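Local coordinates for cysteine synthase (Fusobacterium nucleatum subsp. nucleatum, PDB 5Z5C), which probably breaks down L-cysteine to release hydrogen sulfide and may also make cysteine, using pyridoxal 5'-phosphate as cofactor, at residues 252-255 with 256-260. Sequence-based numbering, arbitrary orientation.
Sequences VSVD and DGDAI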
ATOM      1  N   VAL B 252      -9.108  21.950 -15.652  1.00 44.01           N
ATOM      2  CA  VAL B 252      -7.858  21.590 -16.369  1.00 42.75           C
ATOM      3  C   VAL B 252      -8.059  20.203 -17.020  1.00 42.25           C
ATOM      4  O   VAL B 252      -8.710  19.303 -16.441  1.00 40.85           O
ATOM      5  CB  VAL B 252      -6.559  21.612 -15.484  1.00 43.30           C
ATOM      6  CG1 VAL B 252      -6.398  22.966 -14.801  1.00 43.39           C
ATOM      7  CG2 VAL B 252      -6.529  20.511 -14.455  1.00 43.77           C
ATOM      8  N   SER B 253      -7.564  20.073 -18.250  1.00 41.62           N
ATOM      9  CA  SER B 253      -7.766  18.898 -19.085  1.00 42.41           C
ATOM     10  C   SER B 253      -6.420  18.304 -19.378  1.00 41.75           C
ATOM     11  O   SER B 253      -5.507  19.052 -19.747  1.00 40.67           O
ATOM     12  CB  SER B 253      -8.382  19.305 -20.409  1.00 44.42           C
ATOM     13  OG  SER B 253      -9.706  19.766 -20.219  1.00 46.78           O
ATOM     14  N   VAL B 254      -6.268  16.987 -19.180  1.00 40.72           N
ATOM     15  CA  VAL B 254      -4.991  16.311 -19.475  1.00 40.14           C
ATOM     16  C   VAL B 254      -5.250  15.093 -20.351  1.00 40.09           C
ATOM     17  O   VAL B 254      -6.219  14.347 -20.131  1.00 38.83           O
ATOM     18  CB  VAL B 254      -4.256  15.869 -18.191  1.00 40.22           C
ATOM     19  CG1 VAL B 254      -2.941  15.161 -18.508  1.00 39.93           C
ATOM     20  CG2 VAL B 254      -4.028  17.061 -17.261  1.00 40.13           C
ATOM     21  N   ASP B 255      -4.400  14.901 -21.359  1.00 39.62           N
ATOM     22  CA  ASP B 255      -4.545  13.744 -22.224  1.00 40.63           C
ATOM     23  C   ASP B 255      -4.047  12.485 -21.476  1.00 39.74           C
ATOM     24  O   ASP B 255      -2.983  12.519 -20.837  1.00 38.84           O
ATOM     25  CB  ASP B 255      -3.778  13.925 -23.534  1.00 41.88           C
ATOM     26  CG  ASP B 255      -3.938  12.727 -24.453  1.00 43.34           C
ATOM     27  OD1 ASP B 255      -3.235  11.707 -24.251  1.00 45.19           O
ATOM     28  OD2 ASP B 255      -4.791  12.775 -25.341  1.00 45.82           O
ATOM     29  N   ASP B 256      -4.790  11.384 -21.594  1.00 39.58           N
ATOM     30  CA  ASP B 256      -4.471  10.169 -20.831  1.00 39.25           C
ATOM     31  C   ASP B 256      -3.043   9.597 -21.093  1.00 38.92           C
ATOM     32  O   ASP B 256      -2.396   9.075 -20.186  1.00 38.64           O
ATOM     33  CB  ASP B 256      -5.602   9.141 -20.902  1.00 39.57           C
ATOM     34  CG  ASP B 256      -5.796   8.498 -22.270  1.00 39.82           C
ATOM     35  OD1 ASP B 256      -5.033   8.778 -23.179  1.00 39.75           O
ATOM     36  OD2 ASP B 256      -6.691   7.664 -22.405  1.00 39.73           O
ATOM     37  N   GLY B 257      -2.519   9.814 -22.295  1.00 38.93           N
ATOM     38  CA  GLY B 257      -1.136   9.427 -22.650  1.00 38.28           C
ATOM     39  C   GLY B 257      -0.101  10.201 -21.865  1.00 37.01           C
ATOM     40  O   GLY B 257       0.873   9.624 -21.385  1.00 36.23           O
ATOM     41  N   ASP B 258      -0.340  11.504 -21.759  1.00 36.53           N
ATOM     42  CA  ASP B 258       0.493  12.470 -21.005  1.00 36.12           C
ATOM     43  C   ASP B 258       0.500  12.104 -19.495  1.00 34.75           C
ATOM     44  O   ASP B 258       1.544  12.178 -18.814  1.00 32.79           O
ATOM     45  CB  ASP B 258      -0.081  13.867 -21.272  1.00 36.96           C
ATOM     46  CG  ASP B 258       0.882  15.013 -21.041  1.00 37.50           C
ATOM     47  OD1 ASP B 258       2.105  14.777 -20.840  1.00 38.22           O
ATOM     48  OD2 ASP B 258       0.423  16.166 -21.069  1.00 39.50           O
ATOM     49  N   ALA B 259      -0.669  11.692 -18.992  1.00 34.42           N
ATOM     50  CA  ALA B 259      -0.785  11.173 -17.620  1.00 33.91           C
ATOM     51  C   ALA B 259       0.049   9.894 -17.462  1.00 33.42           C
ATOM     52  O   ALA B 259       0.794   9.751 -16.513  1.00 32.37           O
ATOM     53  CB  ALA B 259      -2.241  10.880 -17.258  1.00 34.13           C
ATOM     54  N   ILE B 260      -0.076   8.976 -18.408  1.00 33.80           N
ATOM     55  CA  ILE B 260       0.660   7.720 -18.340  1.00 33.79           C
ATOM     56  C   ILE B 260       2.157   7.952 -18.332  1.00 33.58           C
ATOM     57  O   ILE B 260       2.851   7.364 -17.492  1.00 32.49           O
ATOM     58  CB  ILE B 260       0.257   6.756 -19.458  1.00 34.99           C
ATOM     59  CG1 ILE B 260      -1.133   6.177 -19.136  1.00 35.29           C
ATOM     60  CG2 ILE B 260       1.281   5.627 -19.614  1.00 35.07           C
ATOM     61  CD1 ILE B 260      -1.768   5.462 -20.318  1.00 36.54           C
TER
HETATM   62  O   HOH W   1      -2.025  16.467 -21.711  1.00 36.15           O
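With chi1 of Asp255 at -179°, CG swings opposite the backbone N and lies beside the carbonyl carbon, which carries OD1 over the start of helix 256-263. There OD1 accepts from Gly257 N at 2.8 Å, approached on the anti side and 30° out of the carboxylate plane; the bare glycine lets OD1 come this close. A short, charged acceptor suits this N-cap position, where first-turn amides lack backbone acceptors. The carbonyl of the same residue begins the helical ladder: Asp255 O takes Ala259 N at 3.1 Å, nearly in line with the carbonyl bond. Asp258 has CG anti to its N, turning its carboxylate back beside the strand end, where OD2 takes a water held by Asp255 N; Leu324 N also bonds OD2, and Ser325 OG bonds OD1. On the strand, beta-branched Val254 suits the extended backbone; its CG1 packs 4.2 Å from Asp258 CB, and its apolar branches suit the buried side facing Ile282 and Met286 of helix 275-288. OD1 of Asp255 and OD1 of Asp256 lie 3.6 Å apart, like charges that Arg230's salt bridge to Asp256 OD1 would be expected to offset. This is a strand-turn-helix with an aspartate N-cap, leading from the outermost strand, within this chain, of a parallel sheet in a PLP-dependent enzyme fold.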